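Local coordinates for protein suppressor of fused homolog (Drosophila melanogaster, PDB 6LPH) that probably binds and sequesters Hedgehog-pathway transcription factors, and is represented here by its N-terminal part with a peptide of the kinase Fused bound, at residues Asn34-Thr39 with Ile55-Tyr60; Trp72-Phe77 with Arg127-Pro132. All coordinates share one frame; numbering follows the deposited sequence.

Interaction 1: Asn34-Thr39 with Ile55-Tyr60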
ATOM      1  N   ASN A  34      16.600   2.491   8.401  1.00 17.04           N
ATOM      2  CA  ASN A  34      15.950   1.785   9.507  1.00 18.16           C
ATOM      3  C   ASN A  34      14.527   2.320   9.735  1.00 17.87           C
ATOM      4  O   ASN A  34      14.248   2.946  10.759  1.00 18.05           O
ATOM      5  CB  ASN A  34      16.833   1.849  10.771  1.00 21.76           C
ATOM      6  CG  ASN A  34      16.328   0.958  11.908  1.00 23.18           C
ATOM      7  OD1 ASN A  34      15.664  -0.064  11.695  1.00 22.75           O
ATOM      8  ND2 ASN A  34      16.643   1.355  13.132  1.00 28.39           N
ATOM      9  N   PRO A  35      13.626   2.064   8.762  1.00 17.19           N
ATOM     10  CA  PRO A  35      12.268   2.579   8.846  1.00 16.57           C
ATOM     11  C   PRO A  35      11.502   1.863   9.952  1.00 16.52           C
ATOM     12  O   PRO A  35      11.886   0.743  10.362  1.00 17.09           O
ATOM     13  CB  PRO A  35      11.664   2.201   7.484  1.00 17.15           C
ATOM     14  CG  PRO A  35      12.431   0.962   7.066  1.00 16.60           C
ATOM     15  CD  PRO A  35      13.827   1.228   7.554  1.00 17.98           C
ATOM     16  N   LEU A  36      10.469   2.530  10.459  1.00 14.31           N
ATOM     17  CA  LEU A  36       9.457   1.868  11.256  1.00 15.58           C
ATOM     18  C   LEU A  36       8.791   0.756  10.448  1.00 14.60           C
ATOM     19  O   LEU A  36       8.550   0.919   9.255  1.00 13.55           O
ATOM     20  CB  LEU A  36       8.369   2.878  11.619  1.00 16.10           C
ATOM     21  CG  LEU A  36       8.235   3.602  12.961  1.00 22.11           C
ATOM     22  CD1 LEU A  36       9.372   3.370  13.944  1.00 18.49           C
ATOM     23  CD2 LEU A  36       7.923   5.071  12.742  1.00 24.26           C
ATOM     24  N   GLN A  37       8.480  -0.356  11.113  1.00 14.51           N
ATOM     25  CA  GLN A  37       7.628  -1.383  10.541  1.00 14.86           C
ATOM     26  C   GLN A  37       6.458  -1.695  11.452  1.00 15.06           C
ATOM     27  O   GLN A  37       6.589  -1.680  12.665  1.00 16.16           O
ATOM     28  CB  GLN A  37       8.391  -2.669  10.301  1.00 15.55           C
ATOM     29  CG  GLN A  37       9.589  -2.513   9.380  1.00 13.96           C
ATOM     30  CD  GLN A  37      10.116  -3.845   8.901  1.00 15.69           C
ATOM     31  OE1 GLN A  37      10.596  -4.688   9.694  1.00 15.78           O
ATOM     32  NE2 GLN A  37      10.030  -4.054   7.607  1.00 13.59           N
ATOM     33  N   VAL A  38       5.316  -1.996  10.855  1.00 14.14           N
ATOM     34  CA  VAL A  38       4.244  -2.656  11.588  1.00 14.25           C
ATOM     35  C   VAL A  38       4.529  -4.152  11.432  1.00 14.87           C
ATOM     36  O   VAL A  38       4.590  -4.674  10.316  1.00 16.17           O
ATOM     37  CB  VAL A  38       2.840  -2.262  11.068  1.00 15.87           C
ATOM     38  CG1 VAL A  38       1.749  -3.056  11.796  1.00 17.66           C
ATOM     39  CG2 VAL A  38       2.581  -0.775  11.295  1.00 16.52           C
ATOM     40  N   THR A  39       4.702  -4.821  12.564  1.00 16.94           N
ATOM     41  CA  THR A  39       5.183  -6.194  12.640  1.00 17.76           C
ATOM     42  C   THR A  39       4.094  -7.097  13.264  1.00 17.44           C
ATOM     43  O   THR A  39       3.505  -6.759  14.294  1.00 17.67           O
ATOM     44  CB  THR A  39       6.459  -6.206  13.496  1.00 18.94           C
ATOM     45  OG1 THR A  39       7.427  -5.322  12.891  1.00 22.24           O
ATOM     46  CG2 THR A  39       7.035  -7.589  13.600  1.00 21.16           C
ATOM     47  N   ILE A  55       5.070  -4.558   7.480  1.00 10.53           N
ATOM     48  CA  ILE A  55       4.781  -3.454   6.569  1.00  9.92           C
ATOM     49  C   ILE A  55       5.765  -2.343   6.907  1.00 10.63           C
ATOM     50  O   ILE A  55       5.760  -1.809   8.018  1.00 12.39           O
ATOM     51  CB  ILE A  55       3.314  -2.989   6.668  1.00 10.58           C
ATOM     52  CG1 ILE A  55       2.432  -4.154   6.196  1.00 12.77           C
ATOM     53  CG2 ILE A  55       3.058  -1.726   5.811  1.00  9.48           C
ATOM     54  CD1 ILE A  55       1.136  -4.258   6.914  1.00 18.52           C
ATOM     55  N   SER A  56       6.648  -2.033   5.970  1.00  9.91           N
ATOM     56  CA  SER A  56       7.554  -0.904   6.164  1.00 10.18           C
ATOM     57  C   SER A  56       6.843   0.407   5.863  1.00 10.09           C
ATOM     58  O   SER A  56       5.995   0.472   4.981  1.00 10.10           O
ATOM     59  CB  SER A  56       8.760  -1.002   5.230  1.00 11.17           C
ATOM     60  OG  SER A  56       9.654  -1.991   5.696  1.00 14.33           O
ATOM     61  N   MET A  57       7.247   1.466   6.551  1.00 10.00           N
ATOM     62  CA  MET A  57       6.645   2.798   6.327  1.00 11.30           C
ATOM     63  C   MET A  57       7.764   3.790   6.088  1.00 13.41           C
ATOM     64  O   MET A  57       8.689   3.876   6.907  1.00 16.33           O
ATOM     65  CB  MET A  57       5.831   3.200   7.563  1.00 12.19           C
ATOM     66  CG  MET A  57       4.834   2.116   7.990  1.00 13.07           C
ATOM     67  SD  MET A  57       3.681   2.747   9.256  1.00 17.06           S
ATOM     68  CE  MET A  57       4.753   2.683  10.685  1.00 18.21           C
ATOM     69  N   TYR A  58       7.717   4.512   4.963  1.00 12.57           N
ATOM     70  CA  TYR A  58       8.747   5.496   4.664  1.00 13.51           C
ATOM     71  C   TYR A  58       8.123   6.871   4.479  1.00 13.28           C
ATOM     72  O   TYR A  58       6.971   6.979   4.085  1.00 11.86           O
ATOM     73  CB  TYR A  58       9.476   5.124   3.358  1.00 12.99           C
ATOM     74  CG  TYR A  58      10.391   3.933   3.454  1.00 13.23           C
ATOM     75  CD1 TYR A  58       9.934   2.632   3.139  1.00 15.17           C
ATOM     76  CD2 TYR A  58      11.719   4.092   3.860  1.00 13.91           C
ATOM     77  CE1 TYR A  58      10.777   1.531   3.232  1.00 14.54           C
ATOM     78  CE2 TYR A  58      12.587   2.998   3.920  1.00 14.00           C
ATOM     79  CZ  TYR A  58      12.120   1.731   3.609  1.00 15.68           C
ATOM     80  OH  TYR A  58      12.983   0.660   3.706  1.00 16.55           O
ATOM     81  N   ASN A  59       8.909   7.909   4.755  1.00 14.12           N
ATOM     82  CA  ASN A  59       8.553   9.264   4.362  1.00 14.73           C
ATOM     83  C   ASN A  59       9.123   9.544   3.002  1.00 14.67           C
ATOM     84  O   ASN A  59      10.309   9.276   2.762  1.00 19.57           O
ATOM     85  CB  ASN A  59       9.145  10.301   5.331  1.00 17.16           C
ATOM     86  CG  ASN A  59       8.732  11.723   4.971  1.00 19.14           C
ATOM     87  OD1 ASN A  59       7.565  12.058   5.061  1.00 27.26           O
ATOM     88  ND2 ASN A  59       9.677  12.547   4.549  1.00 20.46           N
ATOM     89  N   TYR A  60       8.301  10.087   2.110  1.00 12.59           N
ATOM     90  CA  TYR A  60       8.813  10.568   0.827  1.00 14.70           C
ATOM     91  C   TYR A  60       8.611  12.090   0.744  1.00 14.72           C
ATOM     92  O   TYR A  60       7.470  12.546   0.709  1.00 13.99           O
ATOM     93  CB  TYR A  60       8.155   9.859  -0.381  1.00 14.02           C
ATOM     94  CG  TYR A  60       8.899  10.224  -1.648  1.00 15.15           C
ATOM     95  CD1 TYR A  60       8.407  11.204  -2.518  1.00 12.42           C
ATOM     96  CD2 TYR A  60      10.151   9.620  -1.949  1.00 16.09           C
ATOM     97  CE1 TYR A  60       9.146  11.577  -3.671  1.00 15.44           C
ATOM     98  CE2 TYR A  60      10.881   9.992  -3.076  1.00 17.09           C
ATOM     99  CZ  TYR A  60      10.380  10.967  -3.931  1.00 16.36           C
ATOM    100  OH  TYR A  60      11.110  11.330  -5.058  1.00 20.49           O
TER
HETATM  101  O   HOH W   1       9.631   5.102   9.171  1.00 19.49           O
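Gln-37 NE2 gives its N-H to Ser-56 OG over 2.8 Å, the hydroxyl lying close to the amide plane. With CG anti to the carbonyl carbon (chi1 -58°) and the chain extended beyond it, the amide reaches along the sheet face to the serine of the neighbouring strand, while OE1 turns to a polar side chain of the bound peptide. One residue along, the backbones close a hydrogen-bonded pair at Val-38 and Ile-55, with Val-38 N to Ile-55 O and Ile-55 N to Val-38 O both 2.9 Å. Leu-36 to Val-38 pair antiparallel with Ile-55 to Met-57 on one side, and 36-39 with the peptide, so the sheet runs on across the interface. An alanine in place of Gln-37 would probably leave Ser-56 OG without this donor and the peptide's polar side chain without its OE1 partner. Toward Pro-35 the strands part: Met-57 N still reaches Leu-36 O at 3.1 Å, but a water takes the place of the pair's second bond, accepting from Leu-36 N and donating to Met-57 O. On the face bearing Leu-36 and Val-38, Met-57 bends at chi3 (-77°) and lays its CE 3.7 Å from Leu-36 CB and near Val-38 CG2. Pro-35 sits over one face of the Tyr-58 ring in a CH-pi contact, CB 4.0 Å from the centroid, and its CG lies 3.4 Å from Tyr-58 OH.

Interaction 2: Trp72-Phe77 with Arg127-Pro132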
ATOM      1  N   TRP A  72       3.417   9.445   2.757  1.00 10.70           N
ATOM      2  CA  TRP A  72       3.854   8.247   3.438  1.00 10.47           C
ATOM      3  C   TRP A  72       3.801   7.083   2.476  1.00 10.13           C
ATOM      4  O   TRP A  72       2.808   6.931   1.762  1.00 11.48           O
ATOM      5  CB  TRP A  72       2.889   7.984   4.568  1.00 11.62           C
ATOM      6  CG  TRP A  72       2.752   9.119   5.560  1.00 13.38           C
ATOM      7  CD1 TRP A  72       1.619   9.888   5.836  1.00 15.85           C
ATOM      8  CD2 TRP A  72       3.773   9.612   6.463  1.00 15.32           C
ATOM      9  NE1 TRP A  72       1.873  10.806   6.850  1.00 19.69           N
ATOM     10  CE2 TRP A  72       3.146  10.695   7.259  1.00 18.83           C
ATOM     11  CE3 TRP A  72       5.093   9.293   6.696  1.00 17.23           C
ATOM     12  CZ2 TRP A  72       3.850  11.396   8.213  1.00 23.02           C
ATOM     13  CZ3 TRP A  72       5.792  10.027   7.674  1.00 19.76           C
ATOM     14  CH2 TRP A  72       5.180  11.031   8.411  1.00 22.30           C
ATOM     15  N   HIS A  73       4.846   6.247   2.433  1.00 10.14           N
ATOM     16  CA  HIS A  73       4.923   5.117   1.457  1.00 10.35           C
ATOM     17  C   HIS A  73       4.970   3.808   2.247  1.00 10.27           C
ATOM     18  O   HIS A  73       5.868   3.617   3.105  1.00 11.42           O
ATOM     19  CB  HIS A  73       6.160   5.298   0.610  1.00  9.96           C
ATOM     20  CG  HIS A  73       6.319   4.313  -0.534  1.00 10.08           C
ATOM     21  ND1 HIS A  73       7.517   4.127  -1.143  1.00 11.27           N
ATOM     22  CD2 HIS A  73       5.414   3.476  -1.188  1.00 11.32           C
ATOM     23  CE1 HIS A  73       7.398   3.223  -2.145  1.00 11.03           C
ATOM     24  NE2 HIS A  73       6.114   2.831  -2.198  1.00 11.93           N
ATOM     25  N   TYR A  74       3.975   2.950   2.026  1.00  9.82           N
ATOM     26  CA  TYR A  74       3.856   1.685   2.748  1.00  9.12           C
ATOM     27  C   TYR A  74       4.222   0.522   1.835  1.00  9.69           C
ATOM     28  O   TYR A  74       3.801   0.520   0.682  1.00 10.51           O
ATOM     29  CB  TYR A  74       2.406   1.490   3.175  1.00  8.72           C
ATOM     30  CG  TYR A  74       1.975   2.608   4.114  1.00  9.09           C
ATOM     31  CD1 TYR A  74       1.552   3.839   3.616  1.00  9.35           C
ATOM     32  CD2 TYR A  74       2.061   2.440   5.489  1.00  9.47           C
ATOM     33  CE1 TYR A  74       1.134   4.880   4.507  1.00 11.07           C
ATOM     34  CE2 TYR A  74       1.631   3.469   6.388  1.00 11.60           C
ATOM     35  CZ  TYR A  74       1.201   4.692   5.862  1.00 11.31           C
ATOM     36  OH  TYR A  74       0.826   5.727   6.698  1.00 14.01           O
ATOM     37  N   ILE A  75       4.990  -0.448   2.346  1.00  9.22           N
ATOM     38  CA  ILE A  75       5.383  -1.658   1.525  1.00  9.11           C
ATOM     39  C   ILE A  75       5.179  -2.933   2.342  1.00  9.56           C
ATOM     40  O   ILE A  75       5.681  -3.024   3.467  1.00  9.67           O
ATOM     41  CB  ILE A  75       6.822  -1.585   0.973  1.00 10.08           C
ATOM     42  CG1 ILE A  75       7.046  -0.289   0.196  1.00 10.22           C
ATOM     43  CG2 ILE A  75       7.112  -2.804   0.042  1.00  9.97           C
ATOM     44  CD1 ILE A  75       7.725   0.783   1.006  1.00 11.07           C
ATOM     45  N   SER A  76       4.418  -3.901   1.799  1.00 10.33           N
ATOM     46  CA  SER A  76       4.104  -5.146   2.528  1.00 10.40           C
ATOM     47  C   SER A  76       5.151  -6.216   2.302  1.00 10.85           C
ATOM     48  O   SER A  76       5.862  -6.212   1.272  1.00 10.89           O
ATOM     49  CB  SER A  76       2.744  -5.728   2.067  1.00 11.41           C
ATOM     50  OG  SER A  76       2.859  -6.382   0.779  1.00 13.07           O
ATOM     51  N   PHE A  77       5.226  -7.154   3.249  1.00 10.80           N
ATOM     52  CA  PHE A  77       6.084  -8.341   3.111  1.00 11.26           C
ATOM     53  C   PHE A  77       5.251  -9.522   3.541  1.00 10.94           C
ATOM     54  O   PHE A  77       4.853  -9.605   4.728  1.00 12.17           O
ATOM     55  CB  PHE A  77       7.285  -8.279   4.054  1.00 10.95           C
ATOM     56  CG  PHE A  77       8.205  -7.109   3.821  1.00 12.40           C
ATOM     57  CD1 PHE A  77       7.881  -5.835   4.306  1.00 11.38           C
ATOM     58  CD2 PHE A  77       9.437  -7.293   3.191  1.00 12.61           C
ATOM     59  CE1 PHE A  77       8.742  -4.757   4.122  1.00 12.83           C
ATOM     60  CE2 PHE A  77      10.304  -6.215   3.025  1.00 15.44           C
ATOM     61  CZ  PHE A  77       9.956  -4.943   3.486  1.00 14.00           C
ATOM     62  N   ARG A 127       5.287  10.584  13.307  1.00 22.87           N
ATOM     63  CA  ARG A 127       5.024   9.160  13.044  1.00 23.90           C
ATOM     64  C   ARG A 127       4.045   9.007  11.854  1.00 21.85           C
ATOM     65  O   ARG A 127       3.075   9.732  11.776  1.00 23.45           O
ATOM     66  CB  ARG A 127       4.454   8.546  14.327  1.00 28.68           C
ATOM     67  CG  ARG A 127       4.359   7.023  14.371  1.00 34.68           C
ATOM     68  CD  ARG A 127       4.834   6.551  15.737  1.00 48.31           C
ATOM     69  NE  ARG A 127       6.106   7.209  16.038  1.00 46.79           N
ATOM     70  CZ  ARG A 127       6.684   7.256  17.227  1.00 64.72           C
ATOM     71  NH1 ARG A 127       6.113   6.679  18.283  1.00 87.19           N
ATOM     72  NH2 ARG A 127       7.840   7.893  17.358  1.00 81.48           N
ATOM     73  N   PRO A 128       4.303   8.084  10.911  1.00 17.77           N
ATOM     74  CA  PRO A 128       3.316   7.857   9.849  1.00 17.67           C
ATOM     75  C   PRO A 128       2.037   7.275  10.447  1.00 17.88           C
ATOM     76  O   PRO A 128       2.119   6.566  11.458  1.00 19.18           O
ATOM     77  CB  PRO A 128       3.961   6.765   8.975  1.00 18.35           C
ATOM     78  CG  PRO A 128       5.418   6.745   9.366  1.00 20.89           C
ATOM     79  CD  PRO A 128       5.466   7.183  10.795  1.00 21.90           C
ATOM     80  N   PRO A 129       0.870   7.546   9.831  1.00 15.20           N
ATOM     81  CA  PRO A 129      -0.346   6.835  10.243  1.00 15.49           C
ATOM     82  C   PRO A 129      -0.168   5.339  10.040  1.00 15.19           C
ATOM     83  O   PRO A 129       0.551   4.916   9.113  1.00 14.76           O
ATOM     84  CB  PRO A 129      -1.409   7.362   9.285  1.00 16.12           C
ATOM     85  CG  PRO A 129      -0.859   8.594   8.677  1.00 16.48           C
ATOM     86  CD  PRO A 129       0.629   8.423   8.674  1.00 14.81           C
ATOM     87  N   THR A 130      -0.765   4.537  10.918  1.00 14.67           N
ATOM     88  CA  THR A 130      -0.583   3.095  10.838  1.00 13.33           C
ATOM     89  C   THR A 130      -1.833   2.422  10.314  1.00 14.12           C
ATOM     90  O   THR A 130      -1.821   1.240  10.003  1.00 15.13           O
ATOM     91  CB  THR A 130      -0.167   2.461  12.190  1.00 14.43           C
ATOM     92  OG1 THR A 130      -1.108   2.845  13.208  1.00 16.22           O
ATOM     93  CG2 THR A 130       1.238   2.902  12.622  1.00 14.92           C
ATOM     94  N   TRP A 131      -2.914   3.173  10.175  1.00 14.73           N
ATOM     95  CA  TRP A 131      -4.142   2.580   9.621  1.00 15.48           C
ATOM     96  C   TRP A 131      -3.967   1.886   8.266  1.00 15.08           C
ATOM     97  O   TRP A 131      -4.658   0.899   8.014  1.00 15.96           O
ATOM     98  CB  TRP A 131      -5.344   3.552   9.673  1.00 14.37           C
ATOM     99  CG  TRP A 131      -5.240   4.705   8.685  1.00 14.55           C
ATOM    100  CD1 TRP A 131      -4.871   6.019   8.949  1.00 14.09           C
ATOM    101  CD2 TRP A 131      -5.493   4.661   7.226  1.00 14.59           C
ATOM    102  NE1 TRP A 131      -4.886   6.767   7.798  1.00 14.86           N
ATOM    103  CE2 TRP A 131      -5.245   6.016   6.728  1.00 14.50           C
ATOM    104  CE3 TRP A 131      -5.876   3.665   6.320  1.00 14.70           C
ATOM    105  CZ2 TRP A 131      -5.408   6.351   5.381  1.00 14.56           C
ATOM    106  CZ3 TRP A 131      -6.034   4.013   4.965  1.00 14.40           C
ATOM    107  CH2 TRP A 131      -5.783   5.313   4.506  1.00 14.63           C
ATOM    108  N   PRO A 132      -3.038   2.355   7.389  1.00 14.07           N
ATOM    109  CA  PRO A 132      -2.893   1.642   6.106  1.00 14.26           C
ATOM    110  C   PRO A 132      -2.401   0.199   6.246  1.00 16.08           C
ATOM    111  O   PRO A 132      -2.630  -0.612   5.346  1.00 16.81           O
ATOM    112  CB  PRO A 132      -1.903   2.534   5.321  1.00 12.38           C
ATOM    113  CG  PRO A 132      -2.231   3.923   5.880  1.00 13.76           C
ATOM    114  CD  PRO A 132      -2.271   3.613   7.350  1.00 13.84           C
TER
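Trp-72 and Tyr-74, two residues apart on the strand, project from the same sheet face and meet an extended, proline-rich segment, each offering a ring face to it. Both have CG anti to the carbonyl carbon, which sends the rings out to the segment 127-132. The indole receives two consecutive prolines on one face: Pro-128 CA stands 3.6 Å from the centroid of the six-membered ring, almost on its normal, and Pro-129 CD 3.4 Å from that of the five-membered ring. Both prolines cross the indole at about a right angle. Pro-132 CB stands over the centre of one face of the phenol ring, 3.7 Å from the centroid and only 6° off the normal, while Pro-132 CG comes 3.5 Å from Tyr-74 CZ. Pro-129 O approaches the edge of the same ring near its plane and accepts a hydrogen bond from Tyr-74 OH at 2.6 Å; the hydroxyl is tilted 29° from the carbonyl plane. The contact packs the approach to helix 131-146, and its first turn, onto the sheet. Trp-72 NE1 does not bond to the prolines but donates to Glu-114, and Lys-110 makes a cation-pi contact with the indole. Pro-128, Pro-129 and Pro-132 lack an N-H and offer mainly C-H groups to the rings; the one hydrogen bond across the contact runs from Tyr-74 OH to a backbone carbonyl.

From the N terminus, the chain leaves helix 16-28, runs down the strand 36-40 and returns on 54-60, so interaction 1 closes a connection of fifteen residues, mostly loop. Strand 71-77 comes next, beside 54-60 in the sheet, and opens interaction 2, which closes only after strand 97-109 and helix 112-120, at the start of helix 131-146. The two contacts are in series, neither nested nor crossed. They meet through the shared sheet, where Tyr-58 N lies 2.8 Å from His-73 O; apart from the sheet's bonding, Leu-36 touches Pro-128 of the loop. Together they join the peptide-binding sheet edge, its inner strands and the helix start packed on them.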